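Local structure of proteasome accessory factor B/C (PafBC) (Paenarthrobacter aurescens, 6SJ9) at residues Pro524-Ser529 and Tyr535-Cys540; Leu551-Ser556 and Gly582-Leu587. The protein is a transcriptional regulator of the bacterial DNA damage response that combines winged helix-turn-helix and WYL domains and probably acts by binding DNA. One frame throughout, in Å; residues are numbered along the deposited sequence.

Contact 1 (Pro524-Ser529 and Tyr535-Cys540); sequences PLRLYS and YFEAYC
R526 and E537 run alongside each other on neighbouring strands, off the same face of the sheet. The arginine's CB, CG and CD all pass OE2 of E537 at about 4.0 Å, and a bend at chi3 (-73°) turns the guanidinium side-on to the carboxylate. NE of R526 reaches OE2 of E537 at 2.9 Å; NH2 of R526 meets OE1 of E537 at 3.0 Å and also pairs with E346. Both oxygens lie near the guanidinium plane, but the carboxylate is turned 39° against it, so NE comes from above the carboxylate plane and NH2 on the syn side, tilted out of it. Arginine suits the place: a long chain with two N-H groups, one for each oxygen. The backbones form the antiparallel hairpin 517-530/533-540 in the Sm-like sheet of the WYL domain, interrupted by a classic beta bulge: E537 O accepts from L525 N (2.8 Å) and R526 N (3.3 Å), and L525 turns toward the opposite strand. Beyond it, Y528 and Y535 pair through two backbone bonds, their ring planes 12° apart but hardly overlapping. A tyrosine suits position 528 because its ring lies under CB of Y535 while its hydroxyl hydrogen-bonds to N548 of strand 545-550.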
loop_
_atom_site.group_PDB
_atom_site.type_symbol
_atom_site.label_atom_id
_atom_site.label_comp_id
_atom_site.label_asym_id
_atom_site.label_seq_id
_atom_site.Cartn_x
_atom_site.Cartn_y
_atom_site.Cartn_z
ATOM N N PRO A 524 -4.553 27.630 -6.292
ATOM C CA PRO A 524 -4.557 26.383 -7.079
ATOM C C PRO A 524 -3.151 26.037 -7.548
ATOM O O PRO A 524 -2.407 26.891 -8.021
ATOM C CB PRO A 524 -5.476 26.697 -8.261
ATOM C CG PRO A 524 -5.417 28.172 -8.388
ATOM C CD PRO A 524 -5.284 28.724 -6.967
ATOM N N LEU A 525 -2.809 24.759 -7.442
ATOM C CA LEU A 525 -1.474 24.286 -7.803
ATOM C C LEU A 525 -1.458 23.303 -8.966
ATOM O O LEU A 525 -0.718 23.528 -9.929
ATOM C CB LEU A 525 -0.830 23.610 -6.571
ATOM C CG LEU A 525 -0.672 24.545 -5.345
ATOM C CD1 LEU A 525 -0.085 23.856 -4.130
ATOM C CD2 LEU A 525 0.224 25.782 -5.671
ATOM N N ARG A 526 -2.231 22.216 -8.887
ATOM C CA ARG A 526 -2.221 21.148 -9.884
ATOM C C ARG A 526 -3.610 20.574 -10.038
ATOM O O ARG A 526 -4.308 20.343 -9.051
ATOM C CB ARG A 526 -1.289 19.994 -9.475
ATOM C CG ARG A 526 0.159 20.324 -9.734
ATOM C CD ARG A 526 1.025 19.095 -9.464
ATOM N NE ARG A 526 1.103 18.866 -8.009
ATOM C CZ ARG A 526 1.909 17.961 -7.473
ATOM N NH1 ARG A 526 2.689 17.206 -8.281
ATOM N NH2 ARG A 526 1.951 17.833 -6.166
ATOM N N LEU A 527 -3.961 20.289 -11.262
ATOM C CA LEU A 527 -5.173 19.585 -11.627
ATOM C C LEU A 527 -4.768 18.212 -12.173
ATOM O O LEU A 527 -3.914 18.135 -13.058
ATOM C CB LEU A 527 -5.895 20.429 -12.660
ATOM C CG LEU A 527 -7.315 20.265 -13.109
ATOM C CD1 LEU A 527 -8.244 20.198 -11.939
ATOM C CD2 LEU A 527 -7.569 21.493 -14.010
ATOM N N TYR A 528 -5.293 17.141 -11.593
ATOM C CA TYR A 528 -4.864 15.782 -11.954
ATOM C C TYR A 528 -6.044 14.842 -11.766
ATOM O O TYR A 528 -6.972 15.143 -11.000
ATOM C CB TYR A 528 -3.640 15.325 -11.118
ATOM C CG TYR A 528 -3.960 15.291 -9.645
ATOM C CD1 TYR A 528 -3.975 16.469 -8.900
ATOM C CD2 TYR A 528 -4.276 14.109 -8.999
ATOM C CE1 TYR A 528 -4.299 16.438 -7.526
ATOM C CE2 TYR A 528 -4.583 14.065 -7.676
ATOM C CZ TYR A 528 -4.596 15.242 -6.922
ATOM O OH TYR A 528 -4.918 15.173 -5.567
ATOM N N SER A 529 -6.039 13.728 -12.522
ATOM C CA SER A 529 -7.074 12.715 -12.398
ATOM C C SER A 529 -6.509 11.389 -11.919
ATOM O O SER A 529 -5.368 11.047 -12.211
ATOM C CB SER A 529 -7.812 12.515 -13.721
ATOM O OG SER A 529 -6.861 12.361 -14.739
ATOM N N TYR A 535 -9.145 15.877 -9.565
ATOM C CA TYR A 535 -8.820 16.499 -8.299
ATOM C C TYR A 535 -8.014 17.755 -8.565
ATOM O O TYR A 535 -7.378 17.897 -9.620
ATOM C CB TYR A 535 -7.959 15.592 -7.400
ATOM C CG TYR A 535 -8.554 14.251 -7.030
ATOM C CD1 TYR A 535 -8.502 13.159 -7.920
ATOM C CD2 TYR A 535 -9.104 14.055 -5.777
ATOM C CE1 TYR A 535 -9.029 11.925 -7.553
ATOM C CE2 TYR A 535 -9.629 12.857 -5.402
ATOM C CZ TYR A 535 -9.571 11.781 -6.302
ATOM O OH TYR A 535 -10.104 10.585 -5.921
ATOM N N PHE A 536 -8.027 18.693 -7.620
ATOM C CA PHE A 536 -7.022 19.744 -7.729
ATOM C C PHE A 536 -6.356 19.933 -6.376
ATOM O O PHE A 536 -7.020 19.996 -5.338
ATOM C CB PHE A 536 -7.552 21.069 -8.263
ATOM C CG PHE A 536 -8.622 21.706 -7.431
ATOM C CD1 PHE A 536 -9.920 21.210 -7.424
ATOM C CD2 PHE A 536 -8.357 22.875 -6.770
ATOM C CE1 PHE A 536 -10.907 21.819 -6.688
ATOM C CE2 PHE A 536 -9.344 23.500 -6.044
ATOM C CZ PHE A 536 -10.608 22.979 -6.002
ATOM N N GLU A 537 -5.053 19.988 -6.411
ATOM C CA GLU A 537 -4.229 20.325 -5.269
ATOM C C GLU A 537 -4.146 21.852 -5.142
ATOM O O GLU A 537 -3.991 22.570 -6.144
ATOM C CB GLU A 537 -2.825 19.758 -5.470
ATOM C CG GLU A 537 -1.929 20.025 -4.321
ATOM C CD GLU A 537 -0.446 19.785 -4.709
ATOM O OE1 GLU A 537 0.236 19.036 -3.978
ATOM O OE2 GLU A 537 0.027 20.317 -5.761
ATOM N N ALA A 538 -4.318 22.351 -3.923
ATOM C CA ALA A 538 -4.357 23.788 -3.708
ATOM C C ALA A 538 -3.876 24.102 -2.297
ATOM O O ALA A 538 -4.125 23.351 -1.354
ATOM C CB ALA A 538 -5.774 24.325 -3.900
ATOM N N TYR A 539 -3.203 25.231 -2.153
ATOM C CA TYR A 539 -2.887 25.722 -0.817
ATOM C C TYR A 539 -4.147 26.390 -0.273
ATOM O O TYR A 539 -4.636 27.351 -0.863
ATOM C CB TYR A 539 -1.679 26.691 -0.829
ATOM C CG TYR A 539 -1.302 27.056 0.616
ATOM C CD1 TYR A 539 -1.896 28.124 1.257
ATOM C CD2 TYR A 539 -0.396 26.282 1.344
ATOM C CE1 TYR A 539 -1.588 28.448 2.597
ATOM C CE2 TYR A 539 -0.072 26.597 2.679
ATOM C CZ TYR A 539 -0.678 27.687 3.294
ATOM O OH TYR A 539 -0.385 28.007 4.597
ATOM N N CYS A 540 -4.701 25.851 0.809
ATOM C CA CYS A 540 -5.936 26.356 1.376
ATOM C C CYS A 540 -5.615 27.364 2.475
ATOM O O CYS A 540 -4.908 27.032 3.429
ATOM C CB CYS A 540 -6.798 25.230 1.924
ATOM S SG CYS A 540 -8.273 25.872 2.832
#

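Contact 2 (Leu551-Ser556 and Gly582-Leu587); sequences LDRVES and GEDDVL
This is a side-chain salt bridge between two turns: R553, closing the short 3-10 segment that links strands 545-550 and 554-560 of the WYL domain, meets D584 in the turn leading into strand 586-592 of the WCX domain. The two backbones stay well apart, with 10.9 Å between the CA atoms of R553 and E583, so a long side chain has to do the bridging. The R553 chain bends at chi3 (20°, off the usual staggered values) and presents the NH1/NH2 end of its guanidinium to the carboxylate. Its NH1 donates to OD2 of D584 at 2.7 Å in an almost straight bond (171°), and its NH2 donates to OD1 of D584 at 2.9 Å. Each oxygen offers its syn lone pair, and the two flat groups are nearly coplanar (14°), which fixes the rotation of both. NH2 also donates to the backbone oxygen of F510, so the buried arginine has a second acceptor; the paired charges probably favour an ionised aspartate. The carboxylate of E583 goes to R520. D584 sits in a type I turn closed by D585 N to G582 O, and glycine suits 582 because OD1 of D585 crowds the place where a CB would stand. L512 packs against both R553 and D584, L551 and V554 rest on helix 489-501, and R621 of strand 616-622 binds the carboxylate of D585.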
loop_
_atom_site.group_PDB
_atom_site.type_symbol
_atom_site.label_atom_id
_atom_site.label_comp_id
_atom_site.label_asym_id
_atom_site.label_seq_id
_atom_site.Cartn_x
_atom_site.Cartn_y
_atom_site.Cartn_z
ATOM N N LEU A 551 -12.933 17.821 -7.794
ATOM C CA LEU A 551 -13.586 18.744 -8.714
ATOM C C LEU A 551 -15.099 18.608 -8.627
ATOM O O LEU A 551 -15.837 19.615 -8.670
ATOM C CB LEU A 551 -13.104 18.488 -10.142
ATOM C CG LEU A 551 -13.386 19.614 -11.139
ATOM C CD1 LEU A 551 -12.646 20.829 -10.709
ATOM C CD2 LEU A 551 -12.860 19.217 -12.495
ATOM N N ASP A 552 -15.590 17.374 -8.476
ATOM C CA ASP A 552 -17.029 17.200 -8.512
ATOM C C ASP A 552 -17.641 17.603 -7.210
ATOM O O ASP A 552 -18.840 17.391 -7.044
ATOM C CB ASP A 552 -17.448 15.741 -8.863
ATOM C CG ASP A 552 -17.073 14.689 -7.793
ATOM O OD1 ASP A 552 -16.777 14.997 -6.611
ATOM O OD2 ASP A 552 -17.099 13.483 -8.149
ATOM N N ARG A 553 -16.853 18.179 -6.281
ATOM C CA ARG A 553 -17.442 18.766 -5.077
ATOM C C ARG A 553 -17.354 20.281 -5.052
ATOM O O ARG A 553 -17.768 20.891 -4.071
ATOM C CB ARG A 553 -16.847 18.155 -3.796
ATOM C CG ARG A 553 -17.464 16.778 -3.659
ATOM C CD ARG A 553 -17.466 16.147 -2.305
ATOM N NE ARG A 553 -17.314 17.011 -1.135
ATOM C CZ ARG A 553 -16.810 16.523 -0.010
ATOM N NH1 ARG A 553 -16.465 15.238 0.014
ATOM N NH2 ARG A 553 -16.644 17.271 1.060
ATOM N N VAL A 554 -16.862 20.901 -6.117
ATOM C CA VAL A 554 -16.839 22.345 -6.175
ATOM C C VAL A 554 -18.249 22.860 -6.359
ATOM O O VAL A 554 -18.923 22.504 -7.330
ATOM C CB VAL A 554 -15.931 22.807 -7.319
ATOM C CG1 VAL A 554 -16.114 24.313 -7.579
ATOM C CG2 VAL A 554 -14.500 22.488 -6.952
ATOM N N GLU A 555 -18.672 23.769 -5.486
ATOM C CA GLU A 555 -19.927 24.459 -5.773
ATOM C C GLU A 555 -19.672 25.666 -6.653
ATOM O O GLU A 555 -20.384 25.870 -7.632
ATOM C CB GLU A 555 -20.647 24.904 -4.508
ATOM C CG GLU A 555 -22.110 25.259 -4.764
ATOM C CD GLU A 555 -22.352 26.748 -4.892
ATOM O OE1 GLU A 555 -23.246 27.132 -5.680
ATOM O OE2 GLU A 555 -21.672 27.540 -4.195
ATOM N N SER A 556 -18.625 26.433 -6.373
ATOM C CA SER A 556 -18.272 27.477 -7.323
ATOM C C SER A 556 -16.843 27.894 -7.044
ATOM O O SER A 556 -16.332 27.728 -5.928
ATOM C CB SER A 556 -19.233 28.678 -7.231
ATOM O OG SER A 556 -19.001 29.347 -6.026
ATOM N N GLY A 582 -7.787 14.879 4.619
ATOM C CA GLY A 582 -9.006 15.069 3.843
ATOM C C GLY A 582 -10.035 15.985 4.530
ATOM O O GLY A 582 -10.124 16.069 5.755
ATOM N N GLU A 583 -10.820 16.674 3.704
ATOM C CA GLU A 583 -11.861 17.559 4.210
ATOM C C GLU A 583 -12.855 16.813 5.106
ATOM O O GLU A 583 -13.365 17.367 6.077
ATOM C CB GLU A 583 -12.593 18.181 3.019
ATOM C CG GLU A 583 -13.847 19.040 3.462
ATOM C CD GLU A 583 -13.440 20.341 4.193
ATOM O OE1 GLU A 583 -12.281 20.802 4.047
ATOM O OE2 GLU A 583 -14.267 20.882 4.951
ATOM N N ASP A 584 -13.110 15.545 4.811
ATOM C CA ASP A 584 -14.104 14.745 5.498
ATOM C C ASP A 584 -13.516 13.917 6.642
ATOM O O ASP A 584 -14.218 13.066 7.183
ATOM C CB ASP A 584 -14.788 13.802 4.487
ATOM C CG ASP A 584 -15.358 14.540 3.244
ATOM O OD1 ASP A 584 -15.865 15.675 3.343
ATOM O OD2 ASP A 584 -15.283 13.977 2.141
ATOM N N ASP A 585 -12.253 14.125 7.026
ATOM C CA ASP A 585 -11.693 13.289 8.078
ATOM C C ASP A 585 -12.490 13.433 9.378
ATOM O O ASP A 585 -13.052 14.485 9.674
ATOM C CB ASP A 585 -10.235 13.660 8.325
ATOM C CG ASP A 585 -9.276 13.195 7.180
ATOM O OD1 ASP A 585 -9.727 12.593 6.173
ATOM O OD2 ASP A 585 -8.063 13.468 7.282
ATOM N N VAL A 586 -12.556 12.355 10.152
ATOM C CA VAL A 586 -13.135 12.376 11.484
ATOM C C VAL A 586 -11.993 12.184 12.480
ATOM O O VAL A 586 -11.143 11.305 12.310
ATOM C CB VAL A 586 -14.256 11.333 11.635
ATOM C CG1 VAL A 586 -14.331 10.491 10.426
ATOM C CG2 VAL A 586 -14.077 10.495 12.851
ATOM N N LEU A 587 -11.949 13.023 13.494
ATOM C CA LEU A 587 -10.888 12.994 14.494
ATOM C C LEU A 587 -11.224 12.021 15.626
ATOM O O LEU A 587 -12.341 12.028 16.150
ATOM C CB LEU A 587 -10.672 14.415 15.013
ATOM C CG LEU A 587 -9.457 14.703 15.892
ATOM C CD1 LEU A 587 -9.720 14.365 17.353
ATOM C CD2 LEU A 587 -8.210 13.972 15.339
#

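Contact 1 comes first along the chain and is complete before contact 2 begins; their centres lie about 13 Å apart. Both involve one five-stranded antiparallel sheet, ordered 545-550, 533-540, 517-530, 503-510, 554-560, as in an Sm fold with helix 489-501 packed against it. Contact 1 joins two strands inside that sheet; contact 2 starts at the 3-10 segment between its two outermost strands and leads out to the WCX domain. They touch directly, CE1 of F536 packing on CG2 of V554 at 3.7 Å, and F536, L551 and helix 489-501 share one apolar core. R553, whose bridge leads to the WCX domain, lies in the chain between L551 and V554, which pack in this WYL core.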